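Local coordinates for protein glycosyl hydrolase, family 38 (Enterococcus faecalis, PDB 5KBP) that probably hydrolyses alpha-mannosidic linkages as a carbohydrate-binding glycoside hydrolase of family 38, at residues N298-V304 / T749-C753; R303-Q308 / C770-F776; F644-M649 / F661-N667; N657-F661 / G779-H783. All coordinates share one frame; numbering follows the deposited sequence.

Interaction 1. Residues N298-V304 / T749-C753; sequences NTSSARV and TLIRC
The Arg752 guanidinium is the flat group at the centre of this contact: Asn298 CB lies over one of its faces, offset toward the rim and 3.7 Å from Arg752 NH1, while Ser301 OG sits at its edge, in the plane. Arg752 follows a classic beta bulge in strand 745-753, where Leu750 and Ile751 both face Leu674. The strand here meets the short 3-10 turn and loop that lead into helix 304-332, joining the family's middle domain to its C-terminal beta domain. The Arg752 chain runs out extended and then bends at chi3 (71°), bringing its NE within 2.9 Å of Ser301 OG at an N-H...O angle of 143°. NH1 donates to Asn298 O over 2.9 Å, but that donor stands well above the carbonyl plane and the bond is bent, at 139°. With NH2 salt-bridged to Asp567, all three guanidinium nitrogens are engaged, which fixes the rotation of the group. Glu737 links the two sides again, accepting from Asn298 ND2 and also bonding to Ser301 OG and Thr749 OG1. Next to these polar groups, Ser301 CB touches Thr749 CG2 at 3.6 Å. A water joins the backbones, accepting from Val304 N at 2.9 Å and from Arg752 N at 3.1 Å. Beyond it the chemistry turns apolar: Val304 CG1 meets Ile751 CG1 at 3.9 Å, the two side chains crossing at about a right angle. The other methyl, Val304 CG2, packs against a carbonyl oxygen of the bulge, 3.4 Å from Leu750 O.

Interaction 2. Residues R303-Q308 / C770-F776; sequences RVYLKQ and CQGEYTF
Cys770 and Tyr305 make the sulfur-aromatic part of this contact. The SG lies 5.2 Å from the centroid of the Tyr305 ring and 83° off its normal, so the sulfur approaches the ring at its edge; the same SG is 3.7 Å from Arg303 CA. Apolar contacts come next. With chi1 at 60°, the Tyr305 ring rises between its own backbone N and carbonyl carbon, and its CB meets the edge of the Tyr774 ring, 3.7 Å from Tyr774 CE2. The hydroxyl of that second ring also comes close, Tyr774 OH standing 3.3 Å from Tyr305 CD1. Val304 CG1 touches Phe776 CE1 at 4.0 Å, coming in at the ring edge. Among polar contacts, the extended Gln308 chain reaches the strand: NE2 gives a weak, bent hydrogen bond to Thr775 O (2.9 Å) and also touches the Phe776 ring. On the helix side, Arg303 NH1 donates in the guanidinium plane to Tyr305 OH at 2.8 Å, tethering the tyrosine ring by its outer end. Arg303 is itself held by salt bridges to Glu571 and Asp362. The axes of helix 304-308 and strand 772-776 approach to 10.3 Å and make an angle of 48°, a spacing characteristic of helix-on-sheet packing, here between the first turn of helix 304-332 and the antiparallel sheet of the C-terminal beta domain.

Interaction 3. Residues F644-M649 / F661-N667; sequences FEITTM and FETTINN
Matching first torsions bring the hydroxyls of Thr648 and Thr663 together: chi1 of -55° and -61° set each OG1 beside its own backbone N. The two oxygens meet at 3.0 Å, Thr648 OG1 to Thr663 OG1, in a hydrogen bond whose donor could be either. Thr663 OG1 has a further hydrogen-bond partner in Tyr778 OH, so this buried hydroxyl is gripped from two neighbouring strands. The threonines form a non-hydrogen-bonded pair whose CA atoms are only 4.1 Å apart. Just beside them, Thr663 CG2 touches Ile646 CG2 at 3.7 Å; the side chains of Ile646, Thr648 and Thr663 all touch Phe562 of strand 555-566. The two segments are the arms of an antiparallel beta hairpin, strands 641-653 and 659-667, in the large sheet of the C-terminal beta domain. Its backbone is unevenly bonded. Thr664 N donates to Thr647 O at 2.8 Å, nearly along the C=O axis (162°), whereas the return bond from Thr647 N to Thr664 O is weak. Further along, Met649 N donates to Glu662 O at 2.9 Å from above the carbonyl plane. On the opposite face of the sheet from Thr648, Thr664 OG1 shares a water with Thr647 O, 2.9 Å from the hydroxyl, adding a water-mediated link to the backbone bonds of this pair. Toward the hairpin's open end, the Phe644 ring leans across to the neighbouring strand, and its edge receives Ile665 CD1, 3.6 Å from Phe644 CZ.

Interaction 4. Residues N657-F661 / G779-H783; sequences NQLFF and GLSLH
Phe661 reaches across to Gly779 and Leu780. From CB, CG lies beside the backbone N and opposite the carbonyl carbon (chi1 -51°), which carries the ring to the neighbouring strand. CD2 comes 3.6 Å from Gly779 CA, passing where no side chain stands; CE2 lies 3.7 Å from Leu780 CB, and CZ at the tip is 4.0 Å from that same CB, which sits at the ring edge. Over one face, offset toward the rim, hangs the carbonyl oxygen of Leu659. That oxygen is also a backbone acceptor: Leu780 N donates to Leu659 O at 2.8 Å. The return bond, Leu659 N to Leu780 O, is 2.9 Å long and straight (172°), with the donor in the carbonyl plane. Leu659 and Leu780 thus form a hydrogen-bonded antiparallel pair, while Phe660 and Gly779 form the next, non-hydrogen-bonded one. Near the start of strand 659-667, a side-chain bridge adds to the backbone pairing: a water donates to Asn657 OD1 at 3.1 Å and is hydrogen-bonded to Ser781 OG at 3.0 Å. Leu659 and Phe661 pack on Leu545, and Leu780 on Leu559, both of a second sheet. Strand axes at 163° and the paired backbone bonds identify two adjacent antiparallel strands from distant parts of the sequence, their hydrophobic face turned to a second sheet as in the beta-sandwich fold of the mutarotase-like C-terminal domains of family 38.

Overall arrangement
Interactions 3 and 4 both use strand 659-667, which is flanked by strand 641-653 in one and strand 772-783 in the other, and share Phe661; backbone bonding dominates both. Interaction 2 uses the same strand 772-783 but sets a helix against it, through rings, sulfur and one weak amide bond. Interaction 1, about 9 Å from interaction 2 between centres, shares Arg303 and Val304 with it and ties the residues before that helix to strand 745-753 of another sheet by a buried arginine and a water. Interactions 1 and 4 are buried; 2 and 3 are partly so, interaction 3 having a buried, largely apolar face that includes a threonine pair, and a more polar, partly to fully exposed one.

Interaction 1. Residues N298-V304 / T749-C753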
loop_
_atom_site.group_PDB
_atom_site.type_symbol
_atom_site.label_atom_id
_atom_site.label_comp_id
_atom_site.label_asym_id
_atom_site.label_seq_id
_atom_site.Cartn_x
_atom_site.Cartn_y
_atom_site.Cartn_z
ATOM N N ASN A 298 20.932 -11.010 11.946
ATOM C CA ASN A 298 21.149 -9.787 11.181
ATOM C C ASN A 298 19.896 -9.302 10.462
ATOM O O ASN A 298 19.947 -8.254 9.809
ATOM C CB ASN A 298 22.284 -9.990 10.176
ATOM C CG ASN A 298 23.627 -10.166 10.851
ATOM O OD1 ASN A 298 24.328 -11.150 10.621
ATOM N ND2 ASN A 298 23.988 -9.212 11.702
ATOM N N THR A 299 18.781 -10.030 10.556
ATOM C CA THR A 299 17.519 -9.505 10.049
ATOM C C THR A 299 17.066 -8.285 10.838
ATOM O O THR A 299 16.312 -7.455 10.316
ATOM C CB THR A 299 16.439 -10.588 10.095
ATOM O OG1 THR A 299 16.339 -11.111 11.426
ATOM C CG2 THR A 299 16.769 -11.720 9.134
ATOM N N SER A 300 17.518 -8.154 12.087
ATOM C CA SER A 300 17.145 -7.015 12.914
ATOM C C SER A 300 17.659 -5.693 12.356
ATOM O O SER A 300 17.092 -4.640 12.667
ATOM C CB SER A 300 17.659 -7.222 14.341
ATOM O OG SER A 300 19.018 -7.627 14.338
ATOM N N SER A 301 18.713 -5.720 11.541
ATOM C CA SER A 301 19.249 -4.514 10.925
ATOM C C SER A 301 18.877 -4.376 9.454
ATOM O O SER A 301 19.148 -3.326 8.860
ATOM C CB SER A 301 20.777 -4.477 11.066
ATOM O OG SER A 301 21.383 -5.556 10.376
ATOM N N ALA A 302 18.272 -5.400 8.858
ATOM C CA ALA A 302 17.859 -5.321 7.464
ATOM C C ALA A 302 16.665 -4.386 7.320
ATOM O O ALA A 302 15.680 -4.508 8.053
ATOM C CB ALA A 302 17.508 -6.711 6.938
ATOM N N ARG A 303 16.755 -3.457 6.367
ATOM C CA ARG A 303 15.708 -2.473 6.095
ATOM C C ARG A 303 15.247 -1.795 7.389
ATOM O O ARG A 303 14.142 -2.009 7.886
ATOM C CB ARG A 303 14.528 -3.124 5.367
ATOM C CG ARG A 303 14.886 -3.790 4.048
ATOM C CD ARG A 303 13.663 -4.442 3.425
ATOM N NE ARG A 303 13.963 -5.138 2.177
ATOM C CZ ARG A 303 13.746 -4.636 0.966
ATOM N NH1 ARG A 303 13.226 -3.423 0.827
ATOM N NH2 ARG A 303 14.047 -5.350 -0.111
ATOM N N VAL A 304 16.141 -0.955 7.916
ATOM C CA VAL A 304 15.927 -0.354 9.231
ATOM C C VAL A 304 14.679 0.522 9.247
ATOM O O VAL A 304 14.058 0.712 10.300
ATOM C CB VAL A 304 17.184 0.432 9.661
ATOM C CG1 VAL A 304 17.454 1.580 8.698
ATOM C CG2 VAL A 304 17.048 0.933 11.093
ATOM N N THR A 749 23.950 -1.012 15.503
ATOM C CA THR A 749 23.883 -0.933 14.050
ATOM C C THR A 749 22.817 0.073 13.640
ATOM O O THR A 749 21.652 -0.049 14.037
ATOM C CB THR A 749 23.579 -2.303 13.449
ATOM O OG1 THR A 749 24.611 -3.224 13.818
ATOM C CG2 THR A 749 23.500 -2.210 11.931
ATOM N N LEU A 750 23.213 1.061 12.842
ATOM C CA LEU A 750 22.279 2.079 12.380
ATOM C C LEU A 750 21.560 1.657 11.102
ATOM O O LEU A 750 20.335 1.775 11.008
ATOM C CB LEU A 750 23.017 3.403 12.158
ATOM C CG LEU A 750 23.731 3.993 13.376
ATOM C CD1 LEU A 750 24.410 5.304 13.012
ATOM C CD2 LEU A 750 22.759 4.189 14.527
ATOM N N ILE A 751 22.304 1.157 10.119
ATOM C CA ILE A 751 21.734 0.817 8.822
ATOM C C ILE A 751 22.630 -0.229 8.174
ATOM O O ILE A 751 23.857 -0.175 8.290
ATOM C CB ILE A 751 21.571 2.081 7.941
ATOM C CG1 ILE A 751 20.794 1.770 6.661
ATOM C CG2 ILE A 751 22.925 2.701 7.611
ATOM C CD1 ILE A 751 20.481 3.001 5.833
ATOM N N ARG A 752 22.004 -1.202 7.513
ATOM C CA ARG A 752 22.728 -2.262 6.818
ATOM C C ARG A 752 22.109 -2.441 5.442
ATOM O O ARG A 752 20.894 -2.636 5.329
ATOM C CB ARG A 752 22.690 -3.575 7.606
ATOM C CG ARG A 752 23.612 -4.649 7.057
ATOM C CD ARG A 752 23.664 -5.867 7.966
ATOM N NE ARG A 752 22.422 -6.633 7.931
ATOM C CZ ARG A 752 22.184 -7.623 7.078
ATOM N NH1 ARG A 752 21.028 -8.271 7.112
ATOM N NH2 ARG A 752 23.104 -7.963 6.187
ATOM N N CYS A 753 22.941 -2.383 4.406
ATOM C CA CYS A 753 22.480 -2.321 3.025
ATOM C C CYS A 753 23.005 -3.523 2.252
ATOM O O CYS A 753 24.219 -3.739 2.184
ATOM C CB CYS A 753 22.938 -1.018 2.369
ATOM S SG CYS A 753 22.697 0.449 3.411
HETATM O O HOH W 1 18.878 -1.470 7.257
#

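Interaction 2. Residues R303-Q308 / C770-F776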
loop_
_atom_site.group_PDB
_atom_site.type_symbol
_atom_site.label_atom_id
_atom_site.label_comp_id
_atom_site.label_asym_id
_atom_site.label_seq_id
_atom_site.Cartn_x
_atom_site.Cartn_y
_atom_site.Cartn_z
ATOM N N ARG A 303 16.755 -3.457 6.367
ATOM C CA ARG A 303 15.708 -2.473 6.095
ATOM C C ARG A 303 15.247 -1.795 7.389
ATOM O O ARG A 303 14.142 -2.009 7.886
ATOM C CB ARG A 303 14.528 -3.124 5.367
ATOM C CG ARG A 303 14.886 -3.790 4.048
ATOM C CD ARG A 303 13.663 -4.442 3.425
ATOM N NE ARG A 303 13.963 -5.138 2.177
ATOM C CZ ARG A 303 13.746 -4.636 0.966
ATOM N NH1 ARG A 303 13.226 -3.423 0.827
ATOM N NH2 ARG A 303 14.047 -5.350 -0.111
ATOM N N VAL A 304 16.141 -0.955 7.916
ATOM C CA VAL A 304 15.927 -0.354 9.231
ATOM C C VAL A 304 14.679 0.522 9.247
ATOM O O VAL A 304 14.058 0.712 10.300
ATOM C CB VAL A 304 17.184 0.432 9.661
ATOM C CG1 VAL A 304 17.454 1.580 8.698
ATOM C CG2 VAL A 304 17.048 0.933 11.093
ATOM N N TYR A 305 14.283 1.059 8.089
ATOM C CA TYR A 305 13.096 1.907 8.040
ATOM C C TYR A 305 11.840 1.137 8.426
ATOM O O TYR A 305 10.899 1.722 8.976
ATOM C CB TYR A 305 12.942 2.526 6.650
ATOM C CG TYR A 305 12.808 1.525 5.523
ATOM C CD1 TYR A 305 13.929 1.036 4.865
ATOM C CD2 TYR A 305 11.559 1.079 5.106
ATOM C CE1 TYR A 305 13.812 0.127 3.830
ATOM C CE2 TYR A 305 11.432 0.170 4.073
ATOM C CZ TYR A 305 12.562 -0.302 3.439
ATOM O OH TYR A 305 12.441 -1.208 2.409
ATOM N N LEU A 306 11.803 -0.168 8.147
ATOM C CA LEU A 306 10.696 -0.994 8.617
ATOM C C LEU A 306 10.665 -1.044 10.139
ATOM O O LEU A 306 9.604 -0.906 10.758
ATOM C CB LEU A 306 10.811 -2.407 8.040
ATOM C CG LEU A 306 10.695 -2.588 6.528
ATOM C CD1 LEU A 306 10.996 -4.027 6.152
ATOM C CD2 LEU A 306 9.315 -2.187 6.040
ATOM N N LYS A 307 11.830 -1.246 10.761
ATOM C CA LYS A 307 11.895 -1.318 12.217
ATOM C C LYS A 307 11.569 0.028 12.850
ATOM O O LYS A 307 10.954 0.083 13.921
ATOM C CB LYS A 307 13.279 -1.796 12.663
ATOM C CG LYS A 307 13.484 -3.306 12.619
ATOM C CD LYS A 307 13.652 -3.828 11.204
ATOM C CE LYS A 307 14.054 -5.292 11.217
ATOM N NZ LYS A 307 14.170 -5.841 9.839
ATOM N N GLN A 308 11.976 1.124 12.207
ATOM C CA GLN A 308 11.663 2.448 12.732
ATOM C C GLN A 308 10.165 2.718 12.679
ATOM O O GLN A 308 9.580 3.221 13.646
ATOM C CB GLN A 308 12.434 3.516 11.958
ATOM C CG GLN A 308 13.933 3.494 12.206
ATOM C CD GLN A 308 14.673 4.564 11.429
ATOM O OE1 GLN A 308 14.338 4.860 10.282
ATOM N NE2 GLN A 308 15.684 5.154 12.053
ATOM N N CYS A 770 18.577 0.475 0.990
ATOM C CA CYS A 770 18.162 1.547 1.895
ATOM C C CYS A 770 18.744 2.896 1.480
ATOM O O CYS A 770 19.365 3.606 2.274
ATOM C CB CYS A 770 18.539 1.212 3.339
ATOM S SG CYS A 770 17.798 -0.308 3.963
ATOM N N GLN A 771 18.538 3.250 0.216
ATOM C CA GLN A 771 19.019 4.523 -0.295
ATOM C C GLN A 771 18.065 5.647 0.092
ATOM O O GLN A 771 16.843 5.490 0.036
ATOM C CB GLN A 771 19.169 4.469 -1.817
ATOM C CG GLN A 771 20.097 3.373 -2.329
ATOM C CD GLN A 771 21.559 3.644 -2.023
ATOM O OE1 GLN A 771 22.261 4.281 -2.809
ATOM N NE2 GLN A 771 22.027 3.152 -0.882
ATOM N N GLY A 772 18.632 6.786 0.492
ATOM C CA GLY A 772 17.846 7.972 0.739
ATOM C C GLY A 772 18.133 8.558 2.105
ATOM O O GLY A 772 19.133 8.227 2.751
ATOM N N GLU A 773 17.233 9.440 2.538
ATOM C CA GLU A 773 17.380 10.143 3.804
ATOM C C GLU A 773 16.952 9.258 4.968
ATOM O O GLU A 773 15.936 8.560 4.897
ATOM C CB GLU A 773 16.544 11.424 3.796
ATOM C CG GLU A 773 16.918 12.427 2.713
ATOM C CD GLU A 773 17.903 13.472 3.199
ATOM O OE1 GLU A 773 18.604 14.071 2.357
ATOM O OE2 GLU A 773 17.975 13.693 4.426
ATOM N N TYR A 774 17.731 9.298 6.048
ATOM C CA TYR A 774 17.442 8.514 7.240
ATOM C C TYR A 774 17.803 9.315 8.481
ATOM O O TYR A 774 18.758 10.095 8.480
ATOM C CB TYR A 774 18.202 7.179 7.244
ATOM C CG TYR A 774 17.618 6.145 6.311
ATOM C CD1 TYR A 774 18.003 6.085 4.979
ATOM C CD2 TYR A 774 16.673 5.232 6.762
ATOM C CE1 TYR A 774 17.466 5.143 4.123
ATOM C CE2 TYR A 774 16.132 4.285 5.914
ATOM C CZ TYR A 774 16.532 4.246 4.596
ATOM O OH TYR A 774 15.994 3.305 3.748
ATOM N N THR A 775 17.023 9.112 9.540
ATOM C CA THR A 775 17.254 9.752 10.830
ATOM C C THR A 775 17.182 8.687 11.912
ATOM O O THR A 775 16.147 8.031 12.069
ATOM C CB THR A 775 16.229 10.856 11.100
ATOM O OG1 THR A 775 16.327 11.863 10.085
ATOM C CG2 THR A 775 16.473 11.486 12.463
ATOM N N PHE A 776 18.273 8.518 12.653
ATOM C CA PHE A 776 18.370 7.515 13.706
ATOM C C PHE A 776 18.344 8.212 15.059
ATOM O O PHE A 776 19.183 9.078 15.332
ATOM C CB PHE A 776 19.644 6.684 13.552
ATOM C CG PHE A 776 19.882 6.200 12.151
ATOM C CD1 PHE A 776 19.172 5.126 11.645
ATOM C CD2 PHE A 776 20.815 6.823 11.337
ATOM C CE1 PHE A 776 19.385 4.682 10.352
ATOM C CE2 PHE A 776 21.036 6.383 10.046
ATOM C CZ PHE A 776 20.319 5.309 9.553
#

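Interaction 3. Residues F644-M649 / F661-N667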
loop_
_atom_site.group_PDB
_atom_site.type_symbol
_atom_site.label_atom_id
_atom_site.label_comp_id
_atom_site.label_asym_id
_atom_site.label_seq_id
_atom_site.Cartn_x
_atom_site.Cartn_y
_atom_site.Cartn_z
ATOM N N PHE A 644 30.438 10.832 2.107
ATOM C CA PHE A 644 29.341 10.351 2.946
ATOM C C PHE A 644 29.366 11.175 4.231
ATOM O O PHE A 644 30.219 10.952 5.095
ATOM C CB PHE A 644 29.481 8.862 3.227
ATOM C CG PHE A 644 28.389 8.297 4.095
ATOM C CD1 PHE A 644 27.194 7.873 3.537
ATOM C CD2 PHE A 644 28.565 8.176 5.463
ATOM C CE1 PHE A 644 26.190 7.349 4.330
ATOM C CE2 PHE A 644 27.564 7.653 6.262
ATOM C CZ PHE A 644 26.377 7.238 5.694
ATOM N N GLU A 645 28.435 12.119 4.349
ATOM C CA GLU A 645 28.410 13.043 5.474
ATOM C C GLU A 645 27.507 12.519 6.584
ATOM O O GLU A 645 26.432 11.970 6.325
ATOM C CB GLU A 645 27.939 14.427 5.019
ATOM C CG GLU A 645 28.062 15.510 6.081
ATOM C CD GLU A 645 27.852 16.903 5.520
ATOM O OE1 GLU A 645 27.725 17.035 4.285
ATOM O OE2 GLU A 645 27.814 17.867 6.314
ATOM N N ILE A 646 27.956 12.692 7.825
ATOM C CA ILE A 646 27.227 12.251 9.009
ATOM C C ILE A 646 26.985 13.468 9.890
ATOM O O ILE A 646 27.936 14.163 10.270
ATOM C CB ILE A 646 27.990 11.162 9.778
ATOM C CG1 ILE A 646 28.376 10.013 8.845
ATOM C CG2 ILE A 646 27.153 10.642 10.935
ATOM C CD1 ILE A 646 29.172 8.919 9.523
ATOM N N THR A 647 25.719 13.728 10.214
ATOM C CA THR A 647 25.329 14.862 11.045
ATOM C C THR A 647 24.568 14.344 12.258
ATOM O O THR A 647 23.507 13.727 12.112
ATOM C CB THR A 647 24.472 15.858 10.258
ATOM O OG1 THR A 647 25.189 16.297 9.098
ATOM C CG2 THR A 647 24.132 17.066 11.123
ATOM N N THR A 648 25.105 14.603 13.447
ATOM C CA THR A 648 24.517 14.148 14.699
ATOM C C THR A 648 24.208 15.350 15.580
ATOM O O THR A 648 25.047 16.244 15.733
ATOM C CB THR A 648 25.456 13.186 15.435
ATOM O OG1 THR A 648 25.807 12.100 14.570
ATOM C CG2 THR A 648 24.783 12.631 16.683
ATOM N N MET A 649 23.006 15.368 16.151
ATOM C CA MET A 649 22.588 16.408 17.084
ATOM C C MET A 649 22.633 15.833 18.496
ATOM O O MET A 649 21.823 14.968 18.846
ATOM C CB MET A 649 21.189 16.919 16.743
ATOM C CG MET A 649 21.108 17.715 15.451
ATOM S SD MET A 649 21.928 19.317 15.555
ATOM C CE MET A 649 20.923 20.142 16.788
ATOM N N PHE A 661 20.728 11.631 21.082
ATOM C CA PHE A 661 21.415 11.717 19.803
ATOM C C PHE A 661 20.410 11.612 18.664
ATOM O O PHE A 661 19.394 10.919 18.771
ATOM C CB PHE A 661 22.469 10.614 19.656
ATOM C CG PHE A 661 23.415 10.524 20.815
ATOM C CD1 PHE A 661 24.289 11.561 21.092
ATOM C CD2 PHE A 661 23.438 9.399 21.623
ATOM C CE1 PHE A 661 25.163 11.481 22.159
ATOM C CE2 PHE A 661 24.311 9.313 22.690
ATOM C CZ PHE A 661 25.176 10.355 22.958
ATOM N N GLU A 662 20.709 12.305 17.566
ATOM C CA GLU A 662 19.878 12.264 16.363
ATOM C C GLU A 662 20.816 12.344 15.162
ATOM O O GLU A 662 21.262 13.432 14.789
ATOM C CB GLU A 662 18.857 13.395 16.351
ATOM C CG GLU A 662 17.517 13.008 15.746
ATOM C CD GLU A 662 16.517 14.147 15.753
ATOM O OE1 GLU A 662 16.436 14.877 14.743
ATOM O OE2 GLU A 662 15.814 14.315 16.771
ATOM N N THR A 663 21.115 11.193 14.568
ATOM C CA THR A 663 22.034 11.105 13.442
ATOM C C THR A 663 21.247 11.031 12.140
ATOM O O THR A 663 20.329 10.215 12.011
ATOM C CB THR A 663 22.946 9.884 13.577
ATOM O OG1 THR A 663 23.727 9.995 14.774
ATOM C CG2 THR A 663 23.873 9.773 12.378
ATOM N N THR A 664 21.604 11.883 11.182
ATOM C CA THR A 664 20.951 11.929 9.882
ATOM C C THR A 664 21.982 11.739 8.777
ATOM O O THR A 664 23.064 12.332 8.815
ATOM C CB THR A 664 20.211 13.255 9.667
ATOM O OG1 THR A 664 21.136 14.344 9.782
ATOM C CG2 THR A 664 19.108 13.423 10.696
ATOM N N ILE A 665 21.640 10.904 7.794
ATOM C CA ILE A 665 22.500 10.640 6.647
ATOM C C ILE A 665 21.650 10.637 5.383
ATOM O O ILE A 665 20.433 10.446 5.422
ATOM C CB ILE A 665 23.259 9.295 6.764
ATOM C CG1 ILE A 665 22.275 8.124 6.745
ATOM C CG2 ILE A 665 24.116 9.257 8.022
ATOM C CD1 ILE A 665 22.935 6.763 6.653
ATOM N N ASN A 666 22.315 10.853 4.251
ATOM C CA ASN A 666 21.723 10.678 2.928
ATOM C C ASN A 666 22.432 9.489 2.285
ATOM O O ASN A 666 23.390 9.640 1.526
ATOM C CB ASN A 666 21.849 11.945 2.083
ATOM C CG ASN A 666 21.218 11.794 0.713
ATOM O OD1 ASN A 666 20.334 10.960 0.514
ATOM N ND2 ASN A 666 21.670 12.600 -0.238
ATOM N N ASN A 667 21.949 8.293 2.602
ATOM C CA ASN A 667 22.630 7.057 2.230
ATOM C C ASN A 667 22.561 6.863 0.721
ATOM O O ASN A 667 21.531 6.459 0.177
ATOM C CB ASN A 667 22.013 5.875 2.967
ATOM C CG ASN A 667 22.750 4.580 2.705
ATOM O OD1 ASN A 667 22.145 3.562 2.368
ATOM N ND2 ASN A 667 24.067 4.615 2.846
HETATM O O HOH W 2 20.949 15.462 12.437
#

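Interaction 4. Residues N657-F661 / G779-H783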
loop_
_atom_site.group_PDB
_atom_site.type_symbol
_atom_site.label_atom_id
_atom_site.label_comp_id
_atom_site.label_asym_id
_atom_site.label_seq_id
_atom_site.Cartn_x
_atom_site.Cartn_y
_atom_site.Cartn_z
ATOM N N ASN A 657 19.702 13.134 33.160
ATOM C CA ASN A 657 21.014 12.601 32.827
ATOM C C ASN A 657 21.043 11.940 31.456
ATOM O O ASN A 657 22.068 11.361 31.082
ATOM C CB ASN A 657 21.465 11.599 33.894
ATOM C CG ASN A 657 20.613 10.342 33.915
ATOM O OD1 ASN A 657 19.430 10.370 33.575
ATOM N ND2 ASN A 657 21.214 9.230 34.323
ATOM N N GLN A 658 19.945 12.008 30.708
ATOM C CA GLN A 658 19.874 11.383 29.394
ATOM C C GLN A 658 20.512 12.283 28.344
ATOM O O GLN A 658 20.162 13.461 28.225
ATOM C CB GLN A 658 18.421 11.089 29.018
ATOM C CG GLN A 658 17.778 9.972 29.820
ATOM C CD GLN A 658 16.411 9.596 29.288
ATOM O OE1 GLN A 658 15.566 10.459 29.050
ATOM N NE2 GLN A 658 16.189 8.303 29.088
ATOM N N LEU A 659 21.447 11.723 27.583
ATOM C CA LEU A 659 22.097 12.426 26.483
ATOM C C LEU A 659 21.506 11.895 25.182
ATOM O O LEU A 659 21.720 10.732 24.827
ATOM C CB LEU A 659 23.611 12.227 26.531
ATOM C CG LEU A 659 24.474 13.235 25.772
ATOM C CD1 LEU A 659 24.415 14.600 26.443
ATOM C CD2 LEU A 659 25.909 12.738 25.668
ATOM N N PHE A 660 20.758 12.742 24.479
ATOM C CA PHE A 660 20.025 12.323 23.293
ATOM C C PHE A 660 20.846 12.558 22.031
ATOM O O PHE A 660 21.564 13.556 21.916
ATOM C CB PHE A 660 18.695 13.070 23.195
ATOM C CG PHE A 660 17.714 12.702 24.273
ATOM C CD1 PHE A 660 17.737 13.346 25.500
ATOM C CD2 PHE A 660 16.769 11.714 24.059
ATOM C CE1 PHE A 660 16.834 13.009 26.492
ATOM C CE2 PHE A 660 15.865 11.373 25.045
ATOM C CZ PHE A 660 15.897 12.021 26.263
ATOM N N PHE A 661 20.728 11.631 21.082
ATOM C CA PHE A 661 21.415 11.717 19.803
ATOM C C PHE A 661 20.410 11.612 18.664
ATOM O O PHE A 661 19.394 10.919 18.771
ATOM C CB PHE A 661 22.469 10.614 19.656
ATOM C CG PHE A 661 23.415 10.524 20.815
ATOM C CD1 PHE A 661 24.289 11.561 21.092
ATOM C CD2 PHE A 661 23.438 9.399 21.623
ATOM C CE1 PHE A 661 25.163 11.481 22.159
ATOM C CE2 PHE A 661 24.311 9.313 22.690
ATOM C CZ PHE A 661 25.176 10.355 22.958
ATOM N N GLY A 779 20.207 7.265 22.330
ATOM C CA GLY A 779 20.685 8.061 23.446
ATOM C C GLY A 779 21.530 7.263 24.413
ATOM O O GLY A 779 21.663 6.042 24.309
ATOM N N LEU A 780 22.094 7.990 25.376
ATOM C CA LEU A 780 23.024 7.442 26.354
ATOM C C LEU A 780 22.561 7.811 27.755
ATOM O O LEU A 780 22.023 8.901 27.974
ATOM C CB LEU A 780 24.448 7.970 26.100
ATOM C CG LEU A 780 25.626 7.583 27.001
ATOM C CD1 LEU A 780 26.913 7.586 26.190
ATOM C CD2 LEU A 780 25.754 8.537 28.183
ATOM N N SER A 781 22.779 6.900 28.701
ATOM C CA SER A 781 22.421 7.139 30.093
ATOM C C SER A 781 23.409 6.408 30.988
ATOM O O SER A 781 23.632 5.205 30.816
ATOM C CB SER A 781 20.990 6.675 30.385
ATOM O OG SER A 781 20.637 6.942 31.731
ATOM N N LEU A 782 23.993 7.133 31.936
ATOM C CA LEU A 782 24.994 6.589 32.840
ATOM C C LEU A 782 24.390 6.327 34.214
ATOM O O LEU A 782 23.450 7.002 34.639
ATOM C CB LEU A 782 26.184 7.543 32.969
ATOM C CG LEU A 782 26.924 7.879 31.671
ATOM C CD1 LEU A 782 28.048 8.875 31.929
ATOM C CD2 LEU A 782 27.456 6.613 31.011
ATOM N N HIS A 783 24.937 5.328 34.904
ATOM C CA HIS A 783 24.483 4.987 36.245
ATOM C C HIS A 783 25.666 4.469 37.049
ATOM O O HIS A 783 26.725 4.150 36.503
ATOM C CB HIS A 783 23.343 3.961 36.210
ATOM C CG HIS A 783 23.762 2.598 35.751
ATOM N ND1 HIS A 783 24.385 1.691 36.583
ATOM C CD2 HIS A 783 23.640 1.983 34.551
ATOM C CE1 HIS A 783 24.632 0.579 35.914
ATOM N NE2 HIS A 783 24.189 0.730 34.678
HETATM O O HOH W 3 17.900 7.759 32.708
#